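Enoyl-CoA hydratase/carnithine racemase (Thermus thermophilus JL-18, PDB 6SL9) probably acts as the isomerase PaaG of the crotonase superfamily, forming oxepin-CoA in the bacterial breakdown of phenylacetic acid. Local coordinates at residues Arg50-Thr55 / Ser92-Pro97; Val99-Gly104 / Lys185-Ala190. One frame throughout, in Å; residues are numbered along the deposited sequence. Where two conformers were deposited one is given.

Contact 1: Arg50-Thr55 / Ser92-Pro97; sequences RALLLT and SGLEKP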
# COMPACT_ATOMS: atom_id res chain seq x y z
N ARG A 50 -20.69 -9.38 20.50
CA ARG A 50 -19.24 -9.52 20.29
C ARG A 50 -18.84 -9.29 18.84
O ARG A 50 -17.65 -9.20 18.56
CB ARG A 50 -18.76 -10.88 20.77
CG ARG A 50 -19.00 -11.19 22.22
CD ARG A 50 -17.81 -11.16 23.13
NE ARG A 50 -16.76 -12.10 22.77
CZ ARG A 50 -16.72 -13.38 23.09
NH1 ARG A 50 -17.67 -13.98 23.79
NH2 ARG A 50 -15.69 -14.07 22.68
N ALA A 51 -19.79 -9.16 17.94
CA ALA A 51 -19.50 -8.89 16.52
C ALA A 51 -20.70 -8.20 15.90
O ALA A 51 -21.82 -8.37 16.41
CB ALA A 51 -19.19 -10.16 15.78
N LEU A 52 -20.49 -7.46 14.83
CA LEU A 52 -21.57 -6.82 14.07
C LEU A 52 -21.52 -7.30 12.63
O LEU A 52 -20.44 -7.65 12.12
CB LEU A 52 -21.41 -5.31 14.16
CG LEU A 52 -21.80 -4.64 15.49
CD1 LEU A 52 -20.69 -4.82 16.51
CD2 LEU A 52 -22.07 -3.18 15.31
N LEU A 53 -22.70 -7.30 12.01
CA LEU A 53 -22.85 -7.67 10.59
C LEU A 53 -23.69 -6.56 9.95
O LEU A 53 -24.80 -6.30 10.45
CB LEU A 53 -23.55 -9.01 10.45
CG LEU A 53 -23.91 -9.50 9.05
CD1 LEU A 53 -22.74 -9.53 8.11
CD2 LEU A 53 -24.55 -10.88 9.17
N LEU A 54 -23.24 -5.97 8.85
CA LEU A 54 -23.95 -4.89 8.14
C LEU A 54 -24.27 -5.37 6.74
O LEU A 54 -23.37 -5.85 6.03
CB LEU A 54 -23.03 -3.65 8.12
CG LEU A 54 -23.61 -2.45 7.35
CD1 LEU A 54 -24.88 -1.91 7.99
CD2 LEU A 54 -22.54 -1.36 7.30
N THR A 55 -25.51 -5.18 6.34
CA THR A 55 -25.98 -5.53 4.99
C THR A 55 -27.07 -4.55 4.57
O THR A 55 -27.45 -3.67 5.34
CB THR A 55 -26.42 -6.99 4.98
OG1 THR A 55 -26.45 -7.43 3.61
CG2 THR A 55 -27.76 -7.24 5.64
N SER A 92 -14.66 3.31 12.03
CA SER A 92 -13.21 3.05 11.96
C SER A 92 -12.68 2.52 13.28
O SER A 92 -11.73 1.72 13.30
CB SER A 92 -12.47 4.28 11.56
OG SER A 92 -12.41 5.26 12.58
N GLY A 93 -13.24 3.02 14.39
CA GLY A 93 -12.72 2.72 15.74
C GLY A 93 -13.50 1.68 16.48
O GLY A 93 -13.19 1.44 17.63
N LEU A 94 -14.53 1.10 15.88
CA LEU A 94 -15.38 0.07 16.53
C LEU A 94 -14.51 -0.91 17.31
O LEU A 94 -13.61 -1.51 16.70
CB LEU A 94 -16.12 -0.69 15.43
CG LEU A 94 -17.64 -0.58 15.43
CD1 LEU A 94 -18.23 -1.59 14.46
CD2 LEU A 94 -18.22 -0.78 16.83
N GLU A 95 -14.87 -1.17 18.55
CA GLU A 95 -14.06 -2.07 19.39
C GLU A 95 -14.59 -3.50 19.36
O GLU A 95 -14.30 -4.31 20.22
CB GLU A 95 -13.93 -1.55 20.82
CG GLU A 95 -13.17 -0.25 20.86
CD GLU A 95 -12.20 -0.10 21.99
OE1 GLU A 95 -12.43 -0.73 23.04
OE2 GLU A 95 -11.31 0.77 21.92
N LYS A 96 -15.31 -3.86 18.29
CA LYS A 96 -15.80 -5.21 17.98
C LYS A 96 -15.61 -5.40 16.48
O LYS A 96 -15.67 -4.42 15.71
CB LYS A 96 -17.25 -5.37 18.41
CG LYS A 96 -17.42 -5.15 19.91
CD LYS A 96 -18.84 -5.19 20.44
CE LYS A 96 -18.85 -4.89 21.92
NZ LYS A 96 -20.19 -5.02 22.54
N PRO A 97 -15.41 -6.64 16.03
CA PRO A 97 -15.23 -6.88 14.60
C PRO A 97 -16.55 -6.68 13.84
O PRO A 97 -17.61 -6.99 14.32
CB PRO A 97 -14.81 -8.34 14.54
CG PRO A 97 -15.37 -8.96 15.79
CD PRO A 97 -15.22 -7.86 16.82
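Where the connection leaving helix 77-93 turns into the sheet, Leu52 N of strand 51-56 donates to Pro97 O over 3.0 Å, a bond that is straight at the hydrogen (167°) and meets the oxygen nearly along the C=O axis. This is the opening hydrogen bond of a parallel strand pair, at the end of a beta-alpha-beta crossover in the crotonase fold: the chain leaves strand 51-56, passes through helix 77-93 and comes back as the adjacent strand 98-102. The same carbonyl oxygen lies 3.5 Å from Ala51 CA in a bent CA-H...O contact, so two consecutive residues of the strand meet it. The pyrrolidine ring of Pro97 settles beside the start of strand 51-56, its CG 4.0 Å from Ala51 CB and its CD 3.3 Å from Arg50 O. Leu197 and Tyr205 also pack on this ring. Leu52 branches the other way. With CG anti to the carbonyl carbon (chi1 -75°), its CD1 reaches Lys96 CB at 4.0 Å, while CD2 comes within 4.2 Å of Leu94 CD1; the leucine thus covers the apolar root of the lysine, and the two side chains cross obliquely. Lys96 also has CG anti to its carbonyl carbon, and from there the chain runs fully extended past Arg50, carrying its ammonium group to the carbonyl oxygens of Val49 and Gly43. A buried lysine is thereby supplied with backbone acceptors. The side chain of Arg50 leaves the backbone on the side away from the connection; its NH2 bonds Gly200 O and its NE bonds Thr202 OG1. Toward the connection it offers its backbone, with Arg50 O 3.9 Å from Lys96 CB.

Contact 2: Val99-Gly104 / Lys185-Ala190; sequences VVAVNG and KLMEEA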
# COMPACT_ATOMS: atom_id res chain seq x y z
N VAL A 99 -18.40 -7.46 10.13
CA VAL A 99 -18.51 -8.17 8.85
C VAL A 99 -19.47 -7.36 8.01
O VAL A 99 -20.52 -6.93 8.49
CB VAL A 99 -19.04 -9.60 9.06
CG1 VAL A 99 -19.26 -10.31 7.75
CG2 VAL A 99 -18.12 -10.42 9.94
N VAL A 100 -19.15 -7.18 6.71
CA VAL A 100 -20.10 -6.54 5.75
C VAL A 100 -20.50 -7.59 4.73
O VAL A 100 -19.60 -8.27 4.20
CB VAL A 100 -19.46 -5.30 5.12
CG1 VAL A 100 -20.25 -4.85 3.90
CG2 VAL A 100 -19.38 -4.19 6.12
N ALA A 101 -21.78 -7.67 4.42
CA ALA A 101 -22.35 -8.56 3.39
C ALA A 101 -22.93 -7.67 2.30
O ALA A 101 -24.00 -7.06 2.47
CB ALA A 101 -23.37 -9.46 3.99
N VAL A 102 -22.21 -7.56 1.18
CA VAL A 102 -22.60 -6.69 0.05
C VAL A 102 -23.56 -7.46 -0.87
O VAL A 102 -23.13 -8.30 -1.64
CB VAL A 102 -21.40 -6.11 -0.69
CG1 VAL A 102 -21.87 -5.10 -1.72
CG2 VAL A 102 -20.42 -5.43 0.25
N ASN A 103 -24.85 -7.20 -0.70
CA ASN A 103 -25.93 -7.94 -1.36
C ASN A 103 -26.28 -7.42 -2.74
O ASN A 103 -26.98 -8.11 -3.48
CB ASN A 103 -27.17 -7.94 -0.47
CG ASN A 103 -27.63 -6.54 -0.16
OD1 ASN A 103 -26.93 -5.80 0.55
ND2 ASN A 103 -28.76 -6.14 -0.75
N GLY A 104 -25.79 -6.25 -3.10
CA GLY A 104 -26.11 -5.64 -4.40
C GLY A 104 -25.23 -4.44 -4.64
O GLY A 104 -24.10 -4.39 -4.16
N LYS A 185 -27.03 -17.56 -0.50
CA LYS A 185 -26.19 -18.05 0.62
C LYS A 185 -25.43 -16.92 1.33
O LYS A 185 -24.78 -17.17 2.35
CB LYS A 185 -25.20 -19.07 0.07
CG LYS A 185 -25.86 -20.35 -0.46
CD LYS A 185 -26.47 -21.18 0.62
CE LYS A 185 -26.63 -22.62 0.18
NZ LYS A 185 -28.01 -23.10 0.41
N LEU A 186 -25.51 -15.69 0.83
CA LEU A 186 -24.66 -14.61 1.36
C LEU A 186 -24.94 -14.43 2.85
O LEU A 186 -23.97 -14.35 3.60
CB LEU A 186 -24.91 -13.32 0.58
CG LEU A 186 -24.23 -12.09 1.19
CD1 LEU A 186 -22.72 -12.19 1.12
CD2 LEU A 186 -24.67 -10.81 0.53
N MET A 187 -26.19 -14.26 3.26
CA MET A 187 -26.45 -13.97 4.68
C MET A 187 -26.08 -15.16 5.57
O MET A 187 -25.49 -14.94 6.63
CB MET A 187 -27.89 -13.48 4.91
CG MET A 187 -28.09 -12.05 4.37
SD MET A 187 -26.98 -10.85 5.15
CE MET A 187 -27.66 -10.88 6.82
N GLU A 188 -26.33 -16.39 5.12
CA GLU A 188 -25.92 -17.58 5.91
C GLU A 188 -24.41 -17.57 6.11
O GLU A 188 -23.93 -17.79 7.23
CB GLU A 188 -26.41 -18.84 5.17
CG GLU A 188 -26.16 -20.13 5.93
CD GLU A 188 -26.34 -21.41 5.12
OE1 GLU A 188 -25.82 -22.47 5.56
OE2 GLU A 188 -26.99 -21.35 4.08
N GLU A 189 -23.65 -17.33 5.06
CA GLU A 189 -22.18 -17.38 5.16
C GLU A 189 -21.70 -16.18 6.00
O GLU A 189 -20.76 -16.36 6.81
CB GLU A 189 -21.55 -17.42 3.74
CG GLU A 189 -21.85 -18.69 2.99
CD GLU A 189 -20.75 -19.41 2.28
OE1 GLU A 189 -21.11 -20.24 1.40
OE2 GLU A 189 -19.57 -19.29 2.68
N ALA A 190 -22.25 -15.01 5.79
CA ALA A 190 -21.76 -13.81 6.51
C ALA A 190 -22.09 -13.99 7.99
O ALA A 190 -21.30 -13.64 8.85
CB ALA A 190 -22.40 -12.56 5.94
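Leu186 holds CG anti to its backbone N (chi1 171°), which sends the isobutyl group from the first turn of helix 186-197 down onto strand 98-102, and Met187, bent at both chi2 and chi3, curls its thioether back toward the same strand. Both converge on Ala101. The methyl Ala101 CB is the point on the strand where three helix side chains meet, with Leu186 CG at 3.9 Å, Met187 SD at 4.0 Å and Ala190 CB at 3.8 Å. Leu186 and Ala190 are one helical turn apart, joined by the bond from Ala190 N to Leu186 O, so both face the sheet. The small Ala101 and Ala190 are consistent with the close approach: the axes of strand 99-102 and helix 186-190 come within 8.9 Å and run almost antiparallel, at 169°. Beyond Ala101, Leu186 CD2 rests against the chain as the strand ends, 3.7 Å from Asn103 CA and equally close to Val102 O. An alanine in place of Leu186 would remove CG and both delta methyls and would probably loosen the packing over Ala101 and the strand end. The amide of Asn103 looks elsewhere, with ND2 bonded to Ala60 O and OD1 accepting from Gly56 N. At the other end, Val99 has CG1 anti to its backbone N and brings it to 4.3 Å from Ala190 CB. Helix 186-197 lies over strand 98-102 and also touches the strands on both sides: Ala190 packs on Leu53 and Met187 on Thr55 of strand 51-56, Leu186 reaches Leu121 and Ala123 of strand 119-123, and further along the helix Ala194 and Leu197 cover Val99.

In the fold
Contacts 1 and 2 lie about 14 Å apart, centre to centre, and share the six-stranded mixed sheet, in which strands 51-56 and 98-102 are parallel neighbours. They come in series along the chain: contact 1 closes the crossover through helix 77-93, and the strand that follows at once supplies the first segment of contact 2, whose helical partner arrives about 80 residues later. Between them, Leu52 O probably accepts a hydrogen bond from Val99 N, and Thr55 OG1 probably bonds to Ala101 O. Contact 1 thus lies where the pairing of the two strands begins, and contact 2 lays helix 186-197 over them, tying an early and a late part of the crotonase fold together.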